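Local coordinates for protein DsrH (Allochromatium vinosum, PDB 2HY5) that forms, with DsrE and DsrF, the DsrEFH complex, which probably takes part in sulfur transfer during the oxidation of stored sulfur, at residues R45-S48 / Q49-A53; G63-L66 / K67-F71. All coordinates share one frame; numbering follows the deposited sequence.

Interaction 1. Residues R45-S48 / Q49-A53; sequences RVES and QVTEA
Val46 and Glu47 meet Gln49, Val50 and Thr51 in a local contact at the N-terminal turn of helix 47-53. This helix belongs to the beta-alpha-beta unit that links strands 29-32 and 58-62. Val46 is the N-cap residue. Its carbonyl O takes the first helical bond, from Val50 N at 3.1 Å. On the apolar side, Val46 CG2 meets Val50 CG2 at 4.1 Å.

The Gln49 side chain folds back over the cap residue. Its CG sits between the backbone N and the carbonyl carbon (chi1 49°), and the chain then runs extended. This brings Gln49 NE2 to 3.4 Å from Val46 CG1, with the two side chains crossing at a slant. One water joins the end of the amide to the backbone. It accepts from Gln49 NE2 at 2.8 Å and from Gln49 N, and it donates to Arg45 O.

Glu47 and Thr51 lie side by side, one turn apart, and point the same way. Glu47 O accepts two bonds from Thr51. Thr51 N reaches Glu47 O at 2.8 Å, almost in line with the carbonyl. Thr51 OG1 donates to Glu47 O at 2.9 Å from above the carbonyl plane, 44° out of it. A second water donates to Thr51 OG1 at 2.6 Å and to Glu47 OE2. The other carboxylate oxygen, Glu47 OE1, accepts from the backbone N of Gly43. Ile77, from a loop, touches the side chains of Glu47, Val50 and Thr51.

The hydroxyl of Thr51 is therefore donor to the backbone and acceptor from water, which should fix its rotation. The Glu47 carboxylate lies near the helix start, where the helix dipole would probably stabilise its negative charge.

Interaction 2. Residues G63-L66 / K67-F71; sequences GPDL and KARGF
The Arg69 guanidinium meets Asp65 by its edge: Asp65 O lies in its plane, and Asp65 OD1 is close to it but tilted out. The carboxylate and guanidinium planes stand 84° apart. Arg69 NH1 makes a salt bridge to Asp65 OD1 at 2.9 Å and reaches that oxygen from above the carboxylate plane. The same nitrogen donates to Asp65 O at 3.2 Å. The Arg69 chain is extended from CG to NE, leading outward and partly back, and the turn at its end (chi4 74°) swings NH1 over Asp65. Arg69 N also donates to Asp65 O, from the opposite face of the carbonyl.

At the Phe71 ring, Leu66 O lies at the edge, 3.9 Å from Phe71 CD1. Phe71 N bonds to Leu66 O at 3.1 Å, and Gly70 N to Lys67 O. With Gly70 at positive phi, this is a Schellman motif ending helix 63-68. Leu66 CD2 packs on Phe71 CB at 4.0 Å.

Asp65 OD2 accepts from Glu34 N. Gln15 of the DsrE chain bonds to both side chains, tying the helix end to a partner subunit. Arg69 lies between two carboxylates, Asp65 and Asp35, and its charge probably offsets part of theirs in this buried setting.

Each contact lies at one end of a helix beside the same five-stranded parallel sheet. Interaction 1 comes first in the chain and takes in the start of helix 47-53 and the residues before it. Strand 58-62 follows, and interaction 2 then spans helix 63-68 and the residues after it. That strand is shared by the two successive beta-alpha-beta units. The centres are 20 Å apart, and the nearest atoms are about 11 Å apart, so the contacts do not touch. They differ in their surroundings. In interaction 1 only Arg45 meets the DsrF chain. Interaction 2 faces both DsrF and DsrE, so this helix end is part of the subunit interface of the complex.

Interaction 1. Residues R45-S48 / Q49-A53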
ATOM      1  N   ARG C  45     -20.557  -9.491   4.674  1.00 15.11           N
ATOM      2  CA  ARG C  45     -21.267  -8.311   5.151  1.00 17.03           C
ATOM      3  C   ARG C  45     -21.590  -7.325   4.025  1.00 16.26           C
ATOM      4  O   ARG C  45     -22.365  -6.390   4.221  1.00 15.07           O
ATOM      5  CB  ARG C  45     -20.437  -7.607   6.229  1.00 27.08           C
ATOM      6  CG  ARG C  45     -21.225  -6.619   7.070  1.00 33.64           C
ATOM      7  CD  ARG C  45     -20.320  -5.832   8.005  1.00 36.68           C
ATOM      8  NE  ARG C  45     -19.359  -5.017   7.267  1.00 39.67           N
ATOM      9  CZ  ARG C  45     -18.070  -5.311   7.131  1.00 38.92           C
ATOM     10  NH1 ARG C  45     -17.576  -6.407   7.687  1.00 40.34           N
ATOM     11  NH2 ARG C  45     -17.275  -4.512   6.435  1.00 40.29           N
ATOM     12  N   VAL C  46     -20.997  -7.524   2.849  1.00 13.39           N
ATOM     13  CA  VAL C  46     -21.261  -6.624   1.731  1.00 12.15           C
ATOM     14  C   VAL C  46     -22.105  -7.253   0.631  1.00 11.52           C
ATOM     15  O   VAL C  46     -22.320  -6.637  -0.409  1.00 11.26           O
ATOM     16  CB  VAL C  46     -19.950  -6.087   1.095  1.00 15.38           C
ATOM     17  CG1 VAL C  46     -19.108  -5.389   2.150  1.00 15.97           C
ATOM     18  CG2 VAL C  46     -19.175  -7.220   0.444  1.00 14.87           C
ATOM     19  N   GLU C  47     -22.588  -8.471   0.857  1.00 11.38           N
ATOM     20  CA  GLU C  47     -23.407  -9.152  -0.144  1.00 12.11           C
ATOM     21  C   GLU C  47     -24.616  -8.311  -0.558  1.00 13.52           C
ATOM     22  O   GLU C  47     -24.946  -8.225  -1.739  1.00 13.14           O
ATOM     23  CB  GLU C  47     -23.897 -10.507   0.379  1.00 19.67           C
ATOM     24  CG  GLU C  47     -24.684 -11.302  -0.659  1.00 25.84           C
ATOM     25  CD  GLU C  47     -25.360 -12.537  -0.090  1.00 30.50           C
ATOM     26  OE1 GLU C  47     -24.672 -13.367   0.533  1.00 32.01           O
ATOM     27  OE2 GLU C  47     -26.588 -12.678  -0.274  1.00 35.88           O
ATOM     28  N   SER C  48     -25.270  -7.686   0.418  1.00 16.50           N
ATOM     29  CA  SER C  48     -26.445  -6.865   0.147  1.00 18.86           C
ATOM     30  C   SER C  48     -26.187  -5.760  -0.869  1.00 17.96           C
ATOM     31  O   SER C  48     -26.944  -5.600  -1.829  1.00 18.21           O
ATOM     32  CB  SER C  48     -26.969  -6.239   1.445  1.00 36.08           C
ATOM     33  OG  SER C  48     -27.458  -7.231   2.329  1.00 43.11           O
ATOM     34  N   GLN C  49     -25.128  -4.992  -0.652  1.00 15.28           N
ATOM     35  CA  GLN C  49     -24.799  -3.898  -1.553  1.00 14.89           C
ATOM     36  C   GLN C  49     -24.315  -4.388  -2.912  1.00 11.65           C
ATOM     37  O   GLN C  49     -24.535  -3.731  -3.929  1.00 10.50           O
ATOM     38  CB  GLN C  49     -23.758  -2.977  -0.909  1.00 53.25           C
ATOM     39  CG  GLN C  49     -22.552  -3.686  -0.320  1.00 59.92           C
ATOM     40  CD  GLN C  49     -21.714  -2.768   0.555  1.00 63.66           C
ATOM     41  OE1 GLN C  49     -21.157  -1.777   0.080  1.00 66.87           O
ATOM     42  NE2 GLN C  49     -21.627  -3.091   1.842  1.00 65.10           N
ATOM     43  N   VAL C  50     -23.657  -5.540  -2.937  1.00 10.90           N
ATOM     44  CA  VAL C  50     -23.185  -6.085  -4.203  1.00 10.88           C
ATOM     45  C   VAL C  50     -24.382  -6.594  -5.005  1.00 12.45           C
ATOM     46  O   VAL C  50     -24.484  -6.342  -6.203  1.00 11.22           O
ATOM     47  CB  VAL C  50     -22.176  -7.228  -3.977  1.00 13.89           C
ATOM     48  CG1 VAL C  50     -21.759  -7.830  -5.318  1.00 15.68           C
ATOM     49  CG2 VAL C  50     -20.952  -6.690  -3.247  1.00 14.61           C
ATOM     50  N   THR C  51     -25.293  -7.291  -4.334  1.00 16.33           N
ATOM     51  CA  THR C  51     -26.481  -7.820  -4.994  1.00 17.26           C
ATOM     52  C   THR C  51     -27.300  -6.677  -5.585  1.00 18.37           C
ATOM     53  O   THR C  51     -27.812  -6.780  -6.700  1.00 17.13           O
ATOM     54  CB  THR C  51     -27.353  -8.622  -4.010  1.00 19.33           C
ATOM     55  OG1 THR C  51     -26.602  -9.739  -3.512  1.00 20.49           O
ATOM     56  CG2 THR C  51     -28.611  -9.133  -4.703  1.00 18.57           C
ATOM     57  N   GLU C  52     -27.420  -5.583  -4.838  1.00 14.38           N
ATOM     58  CA  GLU C  52     -28.160  -4.424  -5.317  1.00 16.64           C
ATOM     59  C   GLU C  52     -27.521  -3.887  -6.595  1.00 14.89           C
ATOM     60  O   GLU C  52     -28.218  -3.479  -7.521  1.00 15.53           O
ATOM     61  CB  GLU C  52     -28.181  -3.327  -4.249  1.00 62.90           C
ATOM     62  CG  GLU C  52     -29.510  -3.186  -3.525  1.00 70.87           C
ATOM     63  CD  GLU C  52     -30.614  -2.658  -4.425  1.00 73.75           C
ATOM     64  OE1 GLU C  52     -30.944  -3.327  -5.427  1.00 77.33           O
ATOM     65  OE2 GLU C  52     -31.152  -1.569  -4.129  1.00 77.54           O
ATOM     66  N   ALA C  53     -26.193  -3.895  -6.641  1.00 13.63           N
ATOM     67  CA  ALA C  53     -25.461  -3.399  -7.803  1.00 13.60           C
ATOM     68  C   ALA C  53     -25.764  -4.215  -9.057  1.00 13.24           C
ATOM     69  O   ALA C  53     -25.798  -3.676 -10.165  1.00 13.41           O
ATOM     70  CB  ALA C  53     -23.962  -3.413  -7.519  1.00 14.28           C
TER
HETATM   71  O   HOH W   1     -23.899  -4.726   2.205  1.00 32.22           O
HETATM   72  O   HOH W   2     -27.271 -12.252  -3.364  1.00 27.90           O

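Interaction 2. Residues G63-L66 / K67-F71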
ATOM      1  N   GLY C  63     -11.575 -15.482 -11.988  1.00  7.99           N
ATOM      2  CA  GLY C  63     -11.468 -16.844 -11.491  1.00 10.04           C
ATOM      3  C   GLY C  63     -10.118 -17.234 -10.918  1.00 11.17           C
ATOM      4  O   GLY C  63     -10.065 -17.884  -9.873  1.00 13.21           O
ATOM      5  N   PRO C  64      -9.009 -16.880 -11.584  1.00 12.21           N
ATOM      6  CA  PRO C  64      -7.679 -17.226 -11.074  1.00 11.16           C
ATOM      7  C   PRO C  64      -7.437 -16.693  -9.660  1.00 10.27           C
ATOM      8  O   PRO C  64      -6.872 -17.397  -8.819  1.00  9.75           O
ATOM      9  CB  PRO C  64      -6.749 -16.606 -12.109  1.00 13.81           C
ATOM     10  CG  PRO C  64      -7.523 -16.782 -13.377  1.00 13.75           C
ATOM     11  CD  PRO C  64      -8.915 -16.347 -12.957  1.00 15.19           C
ATOM     12  N   ASP C  65      -7.853 -15.456  -9.396  1.00  8.16           N
ATOM     13  CA  ASP C  65      -7.675 -14.885  -8.063  1.00  8.17           C
ATOM     14  C   ASP C  65      -8.638 -15.537  -7.071  1.00  7.34           C
ATOM     15  O   ASP C  65      -8.297 -15.745  -5.906  1.00  6.31           O
ATOM     16  CB  ASP C  65      -7.857 -13.360  -8.090  1.00  8.80           C
ATOM     17  CG  ASP C  65      -6.589 -12.631  -8.530  1.00 10.12           C
ATOM     18  OD1 ASP C  65      -5.503 -12.978  -8.012  1.00 10.15           O
ATOM     19  OD2 ASP C  65      -6.667 -11.707  -9.371  1.00  9.99           O
ATOM     20  N   LEU C  66      -9.839 -15.868  -7.537  1.00  5.88           N
ATOM     21  CA  LEU C  66     -10.820 -16.528  -6.680  1.00  8.79           C
ATOM     22  C   LEU C  66     -10.259 -17.853  -6.193  1.00  8.29           C
ATOM     23  O   LEU C  66     -10.257 -18.142  -4.996  1.00  8.41           O
ATOM     24  CB  LEU C  66     -12.109 -16.811  -7.459  1.00 15.81           C
ATOM     25  CG  LEU C  66     -13.319 -15.892  -7.318  1.00 20.72           C
ATOM     26  CD1 LEU C  66     -14.359 -16.301  -8.352  1.00 21.14           C
ATOM     27  CD2 LEU C  66     -13.895 -15.989  -5.905  1.00 18.18           C
ATOM     28  N   LYS C  67      -9.788 -18.662  -7.140  1.00  9.15           N
ATOM     29  CA  LYS C  67      -9.242 -19.979  -6.832  1.00 10.17           C
ATOM     30  C   LYS C  67      -7.996 -19.908  -5.960  1.00  9.49           C
ATOM     31  O   LYS C  67      -7.807 -20.728  -5.064  1.00  8.98           O
ATOM     32  CB  LYS C  67      -8.888 -20.732  -8.121  1.00 20.35           C
ATOM     33  CG  LYS C  67      -9.965 -20.786  -9.186  1.00 27.90           C
ATOM     34  CD  LYS C  67      -9.393 -21.419 -10.451  1.00 31.72           C
ATOM     35  CE  LYS C  67     -10.170 -21.038 -11.708  1.00 35.08           C
ATOM     36  NZ  LYS C  67     -11.592 -21.476 -11.678  1.00 37.22           N
ATOM     37  N   ALA C  68      -7.138 -18.934  -6.227  1.00  8.32           N
ATOM     38  CA  ALA C  68      -5.911 -18.785  -5.466  1.00  7.12           C
ATOM     39  C   ALA C  68      -6.211 -18.518  -3.995  1.00  8.32           C
ATOM     40  O   ALA C  68      -5.450 -18.911  -3.107  1.00  8.32           O
ATOM     41  CB  ALA C  68      -5.088 -17.651  -6.039  1.00 10.25           C
ATOM     42  N   ARG C  69      -7.335 -17.861  -3.742  1.00  6.70           N
ATOM     43  CA  ARG C  69      -7.702 -17.536  -2.376  1.00  7.75           C
ATOM     44  C   ARG C  69      -8.573 -18.583  -1.690  1.00  9.71           C
ATOM     45  O   ARG C  69      -9.022 -18.382  -0.563  1.00  8.75           O
ATOM     46  CB  ARG C  69      -8.327 -16.144  -2.346  1.00  7.26           C
ATOM     47  CG  ARG C  69      -7.269 -15.070  -2.624  1.00  5.86           C
ATOM     48  CD  ARG C  69      -7.871 -13.739  -3.006  1.00  8.14           C
ATOM     49  NE  ARG C  69      -6.853 -12.710  -3.215  1.00  6.52           N
ATOM     50  CZ  ARG C  69      -6.049 -12.645  -4.273  1.00  6.29           C
ATOM     51  NH1 ARG C  69      -6.130 -13.555  -5.238  1.00  6.00           N
ATOM     52  NH2 ARG C  69      -5.179 -11.652  -4.375  1.00  7.24           N
ATOM     53  N   GLY C  70      -8.789 -19.705  -2.374  1.00  8.33           N
ATOM     54  CA  GLY C  70      -9.546 -20.807  -1.804  1.00  9.22           C
ATOM     55  C   GLY C  70     -11.027 -20.920  -2.102  1.00 10.09           C
ATOM     56  O   GLY C  70     -11.737 -21.644  -1.406  1.00 11.50           O
ATOM     57  N   PHE C  71     -11.511 -20.239  -3.131  1.00  9.78           N
ATOM     58  CA  PHE C  71     -12.935 -20.313  -3.431  1.00 11.27           C
ATOM     59  C   PHE C  71     -13.274 -20.813  -4.824  1.00 13.65           C
ATOM     60  O   PHE C  71     -12.642 -20.428  -5.805  1.00 14.33           O
ATOM     61  CB  PHE C  71     -13.584 -18.948  -3.196  1.00 12.60           C
ATOM     62  CG  PHE C  71     -13.316 -18.394  -1.830  1.00 13.64           C
ATOM     63  CD1 PHE C  71     -12.181 -17.624  -1.586  1.00 14.41           C
ATOM     64  CD2 PHE C  71     -14.159 -18.701  -0.768  1.00 14.26           C
ATOM     65  CE1 PHE C  71     -11.887 -17.172  -0.298  1.00 15.52           C
ATOM     66  CE2 PHE C  71     -13.875 -18.257   0.519  1.00 16.48           C
ATOM     67  CZ  PHE C  71     -12.734 -17.491   0.755  1.00 15.14           C
TER